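Probable Thioesterase (Bartonella henselae, PDB 3HM0) probably hydrolyses thioesters as a hot-dog-fold enzyme of the thioesterase superfamily, its natural substrate not being established. Local coordinates at residues 57-62 against 129-134; 61-66 against 97-102. One frame throughout, in Å; residues are numbered along the deposited sequence.

Contact 1: residues 57-62 against 129-134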
loop_
_atom_site.group_PDB
_atom_site.type_symbol
_atom_site.label_atom_id
_atom_site.label_comp_id
_atom_site.label_asym_id
_atom_site.label_seq_id
_atom_site.Cartn_x
_atom_site.Cartn_y
_atom_site.Cartn_z
ATOM N N ALA A 57 3.079 8.713 2.675
ATOM C CA ALA A 57 1.693 8.309 2.359
ATOM C C ALA A 57 1.073 7.369 3.393
ATOM O O ALA A 57 -0.134 7.282 3.463
ATOM C CB ALA A 57 1.593 7.699 0.944
ATOM N N ARG A 58 1.879 6.667 4.196
ATOM C CA ARG A 58 1.302 5.779 5.202
ATOM C C ARG A 58 0.618 6.557 6.334
ATOM O O ARG A 58 -0.354 6.064 6.922
ATOM C CB ARG A 58 2.300 4.736 5.743
ATOM C CG ARG A 58 3.039 3.913 4.680
ATOM C CD ARG A 58 2.214 2.777 4.085
ATOM N NE ARG A 58 1.867 1.829 5.143
ATOM C CZ ARG A 58 1.466 0.576 4.969
ATOM N NH1 ARG A 58 1.348 0.058 3.758
ATOM N NH2 ARG A 58 1.198 -0.169 6.031
ATOM N N TYR A 59 1.095 7.773 6.616
ATOM C CA TYR A 59 0.401 8.645 7.588
ATOM C C TYR A 59 -1.048 8.854 7.201
ATOM O O TYR A 59 -1.891 8.955 8.075
ATOM C CB TYR A 59 1.077 10.020 7.768
ATOM C CG TYR A 59 2.449 9.970 8.394
ATOM C CD1 TYR A 59 2.610 9.613 9.726
ATOM C CD2 TYR A 59 3.588 10.292 7.653
ATOM C CE1 TYR A 59 3.867 9.572 10.309
ATOM C CE2 TYR A 59 4.878 10.262 8.242
ATOM C CZ TYR A 59 4.994 9.903 9.573
ATOM O OH TYR A 59 6.234 9.850 10.185
ATOM N N LEU A 60 -1.347 8.909 5.905
ATOM C CA LEU A 60 -2.740 9.006 5.458
ATOM C C LEU A 60 -3.555 7.733 5.761
ATOM O O LEU A 60 -4.766 7.809 5.932
ATOM C CB LEU A 60 -2.851 9.344 3.974
ATOM C CG LEU A 60 -2.648 10.767 3.442
ATOM C CD1 LEU A 60 -1.168 11.205 3.472
ATOM C CD2 LEU A 60 -3.195 10.815 2.008
ATOM N N GLU A 61 -2.897 6.574 5.816
ATOM C CA GLU A 61 -3.579 5.345 6.242
ATOM C C GLU A 61 -3.931 5.428 7.699
ATOM O O GLU A 61 -5.048 5.073 8.082
ATOM C CB GLU A 61 -2.757 4.078 5.930
ATOM C CG GLU A 61 -2.790 3.760 4.435
ATOM C CD GLU A 61 -2.171 2.446 4.102
ATOM O OE1 GLU A 61 -1.990 1.636 5.024
ATOM O OE2 GLU A 61 -1.869 2.230 2.915
ATOM N N PHE A 62 -2.988 5.920 8.504
ATOM C CA PHE A 62 -3.222 6.110 9.929
ATOM C C PHE A 62 -4.343 7.130 10.185
ATOM O O PHE A 62 -5.218 6.900 11.020
ATOM C CB PHE A 62 -1.925 6.502 10.653
ATOM C CG PHE A 62 -0.864 5.404 10.687
ATOM C CD1 PHE A 62 -1.158 4.130 11.155
ATOM C CD2 PHE A 62 0.444 5.672 10.294
ATOM C CE1 PHE A 62 -0.191 3.134 11.192
ATOM C CE2 PHE A 62 1.434 4.670 10.347
ATOM C CZ PHE A 62 1.101 3.398 10.785
ATOM N N GLN A 129 -7.077 16.337 12.255
ATOM C CA GLN A 129 -6.430 15.127 12.763
ATOM C C GLN A 129 -4.999 15.395 13.141
ATOM O O GLN A 129 -4.351 16.210 12.502
ATOM C CB GLN A 129 -6.529 13.993 11.747
ATOM C CG GLN A 129 -7.948 13.655 11.361
ATOM C CD GLN A 129 -8.051 12.322 10.676
ATOM O OE1 GLN A 129 -8.062 12.258 9.439
ATOM N NE2 GLN A 129 -8.118 11.238 11.468
ATOM N N TYR A 130 -4.519 14.703 14.174
ATOM C CA TYR A 130 -3.151 14.830 14.658
ATOM C C TYR A 130 -2.504 13.458 14.909
ATOM O O TYR A 130 -3.172 12.498 15.320
ATOM C CB TYR A 130 -3.102 15.685 15.944
ATOM C CG TYR A 130 -3.646 17.098 15.775
ATOM C CD1 TYR A 130 -2.841 18.126 15.292
ATOM C CD2 TYR A 130 -4.975 17.396 16.077
ATOM C CE1 TYR A 130 -3.344 19.413 15.111
ATOM C CE2 TYR A 130 -5.490 18.682 15.903
ATOM C CZ TYR A 130 -4.668 19.690 15.422
ATOM O OH TYR A 130 -5.180 20.968 15.246
ATOM N N ILE A 131 -1.198 13.368 14.666
ATOM C CA ILE A 131 -0.461 12.163 14.987
ATOM C C ILE A 131 0.706 12.480 15.903
ATOM O O ILE A 131 1.613 13.217 15.536
ATOM C CB ILE A 131 -0.016 11.369 13.726
ATOM C CG1 ILE A 131 -1.252 10.829 12.984
ATOM C CG2 ILE A 131 0.917 10.212 14.123
ATOM C CD1 ILE A 131 -0.984 10.205 11.662
ATOM N N LEU A 132 0.666 11.916 17.109
ATOM C CA LEU A 132 1.748 12.095 18.073
ATOM C C LEU A 132 2.401 10.770 18.414
ATOM O O LEU A 132 1.770 9.702 18.336
ATOM C CB LEU A 132 1.237 12.713 19.386
ATOM C CG LEU A 132 0.495 14.037 19.281
ATOM C CD1 LEU A 132 -0.959 13.784 18.999
ATOM C CD2 LEU A 132 0.680 14.846 20.574
ATOM N N HIS A 133 3.668 10.864 18.793
ATOM C CA HIS A 133 4.317 9.806 19.502
ATOM C C HIS A 133 4.595 10.291 20.929
ATOM O O HIS A 133 5.491 11.109 21.150
ATOM C CB HIS A 133 5.599 9.388 18.803
ATOM C CG HIS A 133 6.361 8.357 19.561
ATOM N ND1 HIS A 133 7.696 8.498 19.870
ATOM C CD2 HIS A 133 5.964 7.187 20.119
ATOM C CE1 HIS A 133 8.097 7.449 20.567
ATOM N NE2 HIS A 133 7.065 6.636 20.730
ATOM N N GLY A 134 3.821 9.777 21.888
ATOM C CA GLY A 134 3.802 10.312 23.243
ATOM C C GLY A 134 3.264 11.733 23.231
ATOM O O GLY A 134 2.106 11.969 22.873
#

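Contact 2: residues 61-66 against 97-102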
loop_
_atom_site.group_PDB
_atom_site.type_symbol
_atom_site.label_atom_id
_atom_site.label_comp_id
_atom_site.label_asym_id
_atom_site.label_seq_id
_atom_site.Cartn_x
_atom_site.Cartn_y
_atom_site.Cartn_z
ATOM N N GLU A 61 -2.897 6.574 5.816
ATOM C CA GLU A 61 -3.579 5.345 6.242
ATOM C C GLU A 61 -3.931 5.428 7.699
ATOM O O GLU A 61 -5.048 5.073 8.082
ATOM C CB GLU A 61 -2.757 4.078 5.930
ATOM C CG GLU A 61 -2.790 3.760 4.435
ATOM C CD GLU A 61 -2.171 2.446 4.102
ATOM O OE1 GLU A 61 -1.990 1.636 5.024
ATOM O OE2 GLU A 61 -1.869 2.230 2.915
ATOM N N PHE A 62 -2.988 5.920 8.504
ATOM C CA PHE A 62 -3.222 6.110 9.929
ATOM C C PHE A 62 -4.343 7.130 10.185
ATOM O O PHE A 62 -5.218 6.900 11.020
ATOM C CB PHE A 62 -1.925 6.502 10.653
ATOM C CG PHE A 62 -0.864 5.404 10.687
ATOM C CD1 PHE A 62 -1.158 4.130 11.155
ATOM C CD2 PHE A 62 0.444 5.672 10.294
ATOM C CE1 PHE A 62 -0.191 3.134 11.192
ATOM C CE2 PHE A 62 1.434 4.670 10.347
ATOM C CZ PHE A 62 1.101 3.398 10.785
ATOM N N PHE A 63 -4.345 8.243 9.448
ATOM C CA PHE A 63 -5.444 9.220 9.549
ATOM C C PHE A 63 -6.788 8.612 9.197
ATOM O O PHE A 63 -7.771 8.922 9.851
ATOM C CB PHE A 63 -5.206 10.435 8.642
ATOM C CG PHE A 63 -4.218 11.422 9.186
ATOM C CD1 PHE A 63 -4.332 11.896 10.503
ATOM C CD2 PHE A 63 -3.198 11.914 8.381
ATOM C CE1 PHE A 63 -3.430 12.843 11.025
ATOM C CE2 PHE A 63 -2.286 12.867 8.888
ATOM C CZ PHE A 63 -2.407 13.329 10.223
ATOM N N GLU A 64 -6.825 7.775 8.151
ATOM C CA GLU A 64 -8.027 7.025 7.767
ATOM C C GLU A 64 -8.545 6.111 8.911
ATOM O O GLU A 64 -9.746 6.061 9.162
ATOM C CB GLU A 64 -7.782 6.224 6.484
ATOM C CG GLU A 64 -9.043 5.740 5.744
ATOM C CD GLU A 64 -9.031 4.220 5.542
ATOM O OE1 GLU A 64 -8.211 3.710 4.747
ATOM O OE2 GLU A 64 -9.850 3.519 6.196
ATOM N N ARG A 65 -7.638 5.419 9.605
ATOM C CA ARG A 65 -7.977 4.642 10.813
ATOM C C ARG A 65 -8.658 5.503 11.874
ATOM O O ARG A 65 -9.637 5.078 12.494
ATOM C CB ARG A 65 -6.732 3.954 11.422
ATOM C CG ARG A 65 -6.112 2.909 10.503
ATOM C CD ARG A 65 -5.109 2.020 11.220
ATOM N NE ARG A 65 -4.113 1.550 10.253
ATOM C CZ ARG A 65 -3.008 0.875 10.548
ATOM N NH1 ARG A 65 -2.172 0.527 9.584
ATOM N NH2 ARG A 65 -2.733 0.565 11.801
ATOM N N GLY A 66 -8.136 6.710 12.072
ATOM C CA GLY A 66 -8.700 7.649 13.041
ATOM C C GLY A 66 -10.137 7.984 12.697
ATOM O O GLY A 66 -11.007 7.904 13.549
ATOM N N MET A 97 -7.401 17.768 1.359
ATOM C CA MET A 97 -6.600 17.419 2.511
ATOM C C MET A 97 -5.352 18.330 2.573
ATOM O O MET A 97 -4.737 18.606 1.549
ATOM C CB MET A 97 -6.228 15.951 2.402
ATOM C CG MET A 97 -5.659 15.367 3.648
ATOM S SD MET A 97 -5.514 13.554 3.575
ATOM C CE MET A 97 -5.273 13.259 5.338
ATOM N N GLU A 98 -5.021 18.803 3.772
ATOM C CA GLU A 98 -3.794 19.540 4.049
ATOM C C GLU A 98 -2.996 18.796 5.073
ATOM O O GLU A 98 -3.469 18.602 6.196
ATOM C CB GLU A 98 -4.080 20.923 4.646
ATOM C CG GLU A 98 -3.800 22.080 3.691
ATOM C CD GLU A 98 -2.854 23.137 4.273
ATOM O OE1 GLU A 98 -3.078 23.586 5.431
ATOM O OE2 GLU A 98 -1.893 23.529 3.556
ATOM N N ILE A 99 -1.771 18.412 4.722
ATOM C CA ILE A 99 -0.902 17.724 5.685
ATOM C C ILE A 99 0.397 18.472 5.954
ATOM O O ILE A 99 1.067 18.970 5.048
ATOM C CB ILE A 99 -0.571 16.269 5.258
ATOM C CG1 ILE A 99 -1.806 15.578 4.697
ATOM C CG2 ILE A 99 0.027 15.469 6.425
ATOM C CD1 ILE A 99 -2.008 15.821 3.213
ATOM N N ASN A 100 0.733 18.521 7.230
ATOM C CA ASN A 100 2.013 19.030 7.663
ATOM C C ASN A 100 2.860 17.913 8.260
ATOM O O ASN A 100 2.455 17.298 9.252
ATOM C CB ASN A 100 1.810 20.154 8.690
ATOM C CG ASN A 100 3.120 20.835 9.073
ATOM O OD1 ASN A 100 3.969 21.110 8.210
ATOM N ND2 ASN A 100 3.294 21.111 10.370
ATOM N N PHE A 101 4.022 17.650 7.669
ATOM C CA PHE A 101 4.934 16.616 8.190
ATOM C C PHE A 101 6.082 17.204 9.017
ATOM O O PHE A 101 7.126 17.560 8.464
ATOM C CB PHE A 101 5.495 15.753 7.051
ATOM C CG PHE A 101 4.429 15.142 6.139
ATOM C CD1 PHE A 101 3.952 13.859 6.363
ATOM C CD2 PHE A 101 3.935 15.841 5.047
ATOM C CE1 PHE A 101 2.987 13.307 5.520
ATOM C CE2 PHE A 101 2.987 15.279 4.206
ATOM C CZ PHE A 101 2.519 14.011 4.434
ATOM N N SER A 102 5.901 17.298 10.333
ATOM C CA SER A 102 6.890 17.971 11.185
ATOM C C SER A 102 8.024 17.072 11.647
ATOM O O SER A 102 9.180 17.446 11.566
ATOM C CB SER A 102 6.243 18.583 12.439
ATOM O OG SER A 102 5.035 19.236 12.127
#

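Contact 1: residues 57-62 against 129-134
Tyr59 and Ile131 bring the two backbones nearest each other, their CA atoms 8.2 Å apart, and across this gap strand 124-133 sends a side chain that touches both the backbone and the side chains of helix 58-72, with no hydrogen bond between segments 57-62 and 129-134. The touching is done by one methyl, CD1 of Ile131. It lies 3.9 Å from the carbonyl O of Tyr59, 4.0 Å from CB of Phe62 and 4.1 Å from ring atom CD1 of Tyr59. Its reach comes from an extended side chain: CD1 is anti to CA about CB-CG1 (chi2 172°), which carries the methyl out from the strand and in between the two aromatic residues. Against the Tyr59 ring it arrives obliquely. Phe62, three residues further along the helix, contributes its CB, while its ring turns away from segment 129-134 and packs on Leu111 and Ile113 of strand 110-120. The phenol is held from elsewhere, since Tyr59 OH is hydrogen-bonded to the backbone N of Ala105. All three touching residues are buried. Val139 of strand 136-149 packs on Tyr59, so the helix also touches both strands that flank 124-133 in the sheet.

Contact 2: residues 61-66 against 97-102
Phe63 projects from helix 58-72 toward Met97 and Ile99, two residues of strand 90-101 that point to the helix. With chi1 at -78°, CG stands opposite the carbonyl carbon and the ring extends from the helix to the strand. Met97 answers with a straight side chain, CG anti to its own backbone N (chi1 -167°) and the torsions beyond it also extended, delivering the terminal methyl to the ring: CE lies 3.9 Å from CD2 of Phe63. The approach is oblique. Ile99 comes differently, its CG2 near the ring plane at the edge, 4.3 Å from CE2 of Phe63. The same CG2 sits 3.5 Å above the plane of the Phe101 ring, offset toward its rim, so one methyl meets two aromatic groups. No hydrogen bond joins the segments, whose nearest CA atoms, those of Phe63 and Ile99, are 10.4 Å apart. Strand 90-101 is an outermost strand within the chain, and residues 97-100 pair antiparallel with a strand of the second subunit, continuing the sheet. A long helix packed on an antiparallel sheet that runs on into a partner subunit is characteristic of the hot-dog fold.

Contacts 1 and 2 start from overlapping parts of helix 58-72, sharing Glu61 and Phe62, and their centres are about 5 Å apart. Their side chains also pack directly: CE1 of Phe63 lies 3.6 Å from CG1 of Ile131, and CE1 of Phe101 is 3.7 Å from CD2 of Tyr59. A probable hydrogen bond of 2.8 Å from Gln129 NE2 to Phe63 O adds a polar tie between helix and strand. Between strands 124-133 and 90-101 runs strand 136-149, whose Val139 touches Tyr59, Phe63 and Ile99, so Val139 lies among side chains of both contacts. Both belong to the buried packing of the helix on the sheet, and no ligand is part of either.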